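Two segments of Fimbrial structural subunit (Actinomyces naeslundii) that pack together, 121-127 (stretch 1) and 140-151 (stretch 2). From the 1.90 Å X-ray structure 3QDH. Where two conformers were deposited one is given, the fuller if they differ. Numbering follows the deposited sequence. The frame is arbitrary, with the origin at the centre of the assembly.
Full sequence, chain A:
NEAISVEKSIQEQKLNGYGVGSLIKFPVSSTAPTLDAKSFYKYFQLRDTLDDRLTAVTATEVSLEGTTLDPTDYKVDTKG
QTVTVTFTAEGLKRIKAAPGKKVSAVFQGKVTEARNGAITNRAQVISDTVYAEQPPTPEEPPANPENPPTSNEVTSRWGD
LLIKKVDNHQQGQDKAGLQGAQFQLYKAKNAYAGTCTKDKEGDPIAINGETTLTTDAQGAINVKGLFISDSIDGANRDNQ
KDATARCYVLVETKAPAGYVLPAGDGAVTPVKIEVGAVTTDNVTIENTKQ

Stretch 1, residues 121-127: NRAQVIS
Stretch 2 (140-151) EPPANPENPPTS

Ser151 N donates to Ala123 O at 2.8 Å (163°), and Val125 N donates to Pro149 O at 3.2 Å (155°); these two backbone hydrogen bonds flank a single beta bridge joining Gln124 and Thr150. Proline lacks an amide hydrogen, so Pro149 can serve such a bridge only through its carbonyl. Residues 121-127 run extended, with phi near -110 to -155° and psi near 100 to 165°, and the proline-rich stretch 140-151, which has no regular helix or strand, packs along them in the opposite direction: Ala123 lies across from Ser151 (CA-CA 5.4 Å), Gln124 from Thr150 (CA-CA 4.4 Å) and Ile126 from Pro148 (CA-CA 6.3 Å). Most of 140-151 is also extended (phi -53 to -131°, psi 127 to 165°), except Ala143 (-68/-34°), Asn144 (-137/62°) and Asn147 (39/60°). The close CA pair also brings CA-H...O contacts, Thr150 CA to Ala123 O at 3.5 Å and Gln124 CA to Pro149 O at 3.3 Å.

Beyond the bridge, Ser151 (chi1 p, 75°) accepts at OG from Ala123 N at 3.0 Å (163°), so a side-chain oxygen takes up the amide of Ala123; OG is also hydrogen-bonded to a residue just outside the stretches. The small Ala123 CB lies 4.2 Å from Ser151 OG, and both residues are buried. Arg122, exposed, with its CA-to-CB bond toward the partner, is m, t, t with chi4 -89°; its NH1 donates to Ser151 O at 2.9 Å (139°), the oxygen lying at the guanidinium edge near its plane. The aliphatic part of the same side chain packs on threonine, Arg122 CD to Thr150 CG2 at 3.9 Å.

Gln124 leaves its CA sideways, but with chi1 m, chi2 t and chi3 -36° its end reaches the partner: NE2 donates to Thr150 OG1 at 3.1 Å (159°), while Gln124 NE2 also lies 3.3 Å from Pro148 CG. Thr150 (chi1 m, -55°) in turn donates from OG1 to Pro148 O at 2.8 Å, so its hydroxyl links the Gln124 side-chain amide to the carbonyl of Pro148.

Apolar packing completes the contact. Val125 (chi1 p) sets CG1 3.6 Å from Pro149 CB, whose ring is C-gamma exo. Buried Ile126 (chi1 m, chi2 m) has the largest covered area, 83 Å², and meets four prolines: CD1 reaches Pro148 CB at 3.5 Å and Pro145 CG at 3.9 Å, both rings C-gamma endo, and CG2 approaches Pro142 CD at 4.0 Å, Pro141 CB at 4.1 Å and Pro145 CG at 4.2 Å. Its branched side chain thus spans the curving proline segment. Together the stretches bury 533 Å², both sides summed.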

# COMPACT_ATOMS: atom_id res chain seq x y z
N ASN A 121 -4.57 3.50 7.93
CA ASN A 121 -5.66 2.59 7.62
C ASN A 121 -6.13 1.85 8.85
O ASN A 121 -5.33 1.45 9.69
CB ASN A 121 -5.24 1.59 6.54
CG ASN A 121 -6.42 0.81 5.98
OD1 ASN A 121 -7.44 1.41 5.63
N ARG A 122 -7.45 1.71 8.94
CA ARG A 122 -8.10 0.79 9.87
C ARG A 122 -9.13 -0.03 9.09
O ARG A 122 -9.58 0.37 8.01
CB ARG A 122 -8.83 1.56 10.98
CG ARG A 122 -7.92 2.24 12.00
CD ARG A 122 -8.77 2.93 13.05
NE ARG A 122 -8.02 3.80 13.96
CZ ARG A 122 -7.47 3.40 15.10
NH1 ARG A 122 -7.51 2.13 15.49
NH2 ARG A 122 -6.84 4.30 15.86
N ALA A 123 -9.49 -1.18 9.64
CA ALA A 123 -10.56 -2.01 9.08
C ALA A 123 -11.49 -2.40 10.21
O ALA A 123 -11.14 -2.28 11.39
CB ALA A 123 -9.97 -3.25 8.39
N GLN A 124 -12.69 -2.86 9.84
CA GLN A 124 -13.67 -3.27 10.83
C GLN A 124 -14.25 -4.64 10.48
O GLN A 124 -14.20 -5.06 9.32
CB GLN A 124 -14.80 -2.25 10.87
CG GLN A 124 -14.37 -0.93 11.52
CD GLN A 124 -15.45 0.11 11.49
OE1 GLN A 124 -16.22 0.21 10.53
NE2 GLN A 124 -15.50 0.93 12.54
N VAL A 125 -14.77 -5.34 11.48
CA VAL A 125 -15.58 -6.53 11.23
C VAL A 125 -17.00 -6.22 11.68
O VAL A 125 -17.24 -5.82 12.83
CB VAL A 125 -14.98 -7.84 11.85
CG1 VAL A 125 -14.70 -7.69 13.34
CG2 VAL A 125 -15.90 -9.04 11.59
N ILE A 126 -17.93 -6.35 10.74
CA ILE A 126 -19.35 -6.10 10.98
C ILE A 126 -20.02 -7.46 10.94
O ILE A 126 -20.20 -8.03 9.86
CB ILE A 126 -19.96 -5.15 9.89
CG1 ILE A 126 -19.08 -3.90 9.64
CG2 ILE A 126 -21.42 -4.79 10.20
CD1 ILE A 126 -18.61 -3.19 10.85
N SER A 127 -20.36 -7.99 12.10
CA SER A 127 -21.00 -9.30 12.18
C SER A 127 -21.97 -9.37 13.35
O SER A 127 -21.89 -8.58 14.30
CB SER A 127 -19.98 -10.44 12.22
OG SER A 127 -19.17 -10.40 13.38
N GLU A 140 -28.71 -8.15 5.26
CA GLU A 140 -27.76 -7.13 4.84
C GLU A 140 -27.14 -6.50 6.08
O GLU A 140 -27.87 -6.09 7.00
CB GLU A 140 -28.45 -6.05 3.99
CG GLU A 140 -27.50 -4.95 3.48
CD GLU A 140 -28.18 -3.91 2.61
OE1 GLU A 140 -29.42 -3.81 2.63
OE2 GLU A 140 -27.46 -3.17 1.89
N PRO A 141 -25.79 -6.44 6.14
CA PRO A 141 -25.15 -5.77 7.27
C PRO A 141 -25.59 -4.30 7.35
O PRO A 141 -25.85 -3.68 6.31
CB PRO A 141 -23.65 -5.85 6.93
CG PRO A 141 -23.52 -6.89 5.90
CD PRO A 141 -24.82 -6.92 5.14
N PRO A 142 -25.66 -3.73 8.56
CA PRO A 142 -26.09 -2.33 8.67
C PRO A 142 -25.06 -1.36 8.06
O PRO A 142 -23.86 -1.62 8.13
CB PRO A 142 -26.23 -2.09 10.18
CG PRO A 142 -25.45 -3.19 10.84
CD PRO A 142 -25.34 -4.34 9.87
N ALA A 143 -25.54 -0.27 7.48
CA ALA A 143 -24.65 0.73 6.87
C ALA A 143 -23.81 1.46 7.91
O ALA A 143 -22.66 1.80 7.66
CB ALA A 143 -25.46 1.73 6.03
N ASN A 144 -24.39 1.68 9.09
CA ASN A 144 -23.76 2.50 10.13
C ASN A 144 -23.89 1.90 11.54
O ASN A 144 -24.49 2.52 12.42
CB ASN A 144 -24.35 3.93 10.12
CG ASN A 144 -24.16 4.65 8.78
OD1 ASN A 144 -25.13 4.93 8.07
ND2 ASN A 144 -22.91 4.94 8.44
N PRO A 145 -23.31 0.69 11.77
CA PRO A 145 -23.38 0.13 13.12
C PRO A 145 -22.63 1.02 14.10
O PRO A 145 -21.66 1.69 13.71
CB PRO A 145 -22.64 -1.20 12.97
CG PRO A 145 -21.67 -0.96 11.87
CD PRO A 145 -22.44 -0.11 10.89
N GLU A 146 -23.06 1.03 15.36
CA GLU A 146 -22.41 1.85 16.36
C GLU A 146 -21.18 1.13 16.89
O GLU A 146 -21.24 -0.05 17.28
CB GLU A 146 -23.39 2.23 17.49
CG GLU A 146 -22.80 3.21 18.51
CD GLU A 146 -23.81 4.21 19.06
OE1 GLU A 146 -23.55 5.42 18.91
OE2 GLU A 146 -24.84 3.80 19.63
N ASN A 147 -20.05 1.83 16.86
CA ASN A 147 -18.78 1.34 17.42
C ASN A 147 -18.50 -0.17 17.19
O ASN A 147 -18.37 -0.93 18.15
CB ASN A 147 -18.72 1.71 18.92
CG ASN A 147 -17.34 1.53 19.53
OD1 ASN A 147 -17.14 0.71 20.42
ND2 ASN A 147 -16.38 2.31 19.05
N PRO A 148 -18.42 -0.62 15.93
CA PRO A 148 -18.10 -2.03 15.69
C PRO A 148 -16.63 -2.34 16.00
O PRO A 148 -15.83 -1.40 16.10
CB PRO A 148 -18.36 -2.20 14.19
CG PRO A 148 -18.09 -0.86 13.62
CD PRO A 148 -18.51 0.14 14.67
N PRO A 149 -16.28 -3.64 16.17
CA PRO A 149 -14.88 -4.01 16.36
C PRO A 149 -14.01 -3.43 15.25
O PRO A 149 -14.33 -3.56 14.06
CB PRO A 149 -14.90 -5.54 16.27
CG PRO A 149 -16.27 -5.93 16.66
CD PRO A 149 -17.16 -4.82 16.15
N THR A 150 -12.91 -2.79 15.65
CA THR A 150 -12.06 -2.04 14.73
C THR A 150 -10.60 -2.44 14.95
O THR A 150 -10.19 -2.70 16.09
CB THR A 150 -12.25 -0.51 14.94
OG1 THR A 150 -13.64 -0.18 14.81
CG2 THR A 150 -11.45 0.31 13.94
N SER A 151 -9.82 -2.50 13.87
CA SER A 151 -8.43 -2.92 13.97
C SER A 151 -7.54 -1.82 14.54
O SER A 151 -7.91 -0.64 14.58
CB SER A 151 -7.88 -3.33 12.59
OG SER A 151 -7.63 -2.20 11.77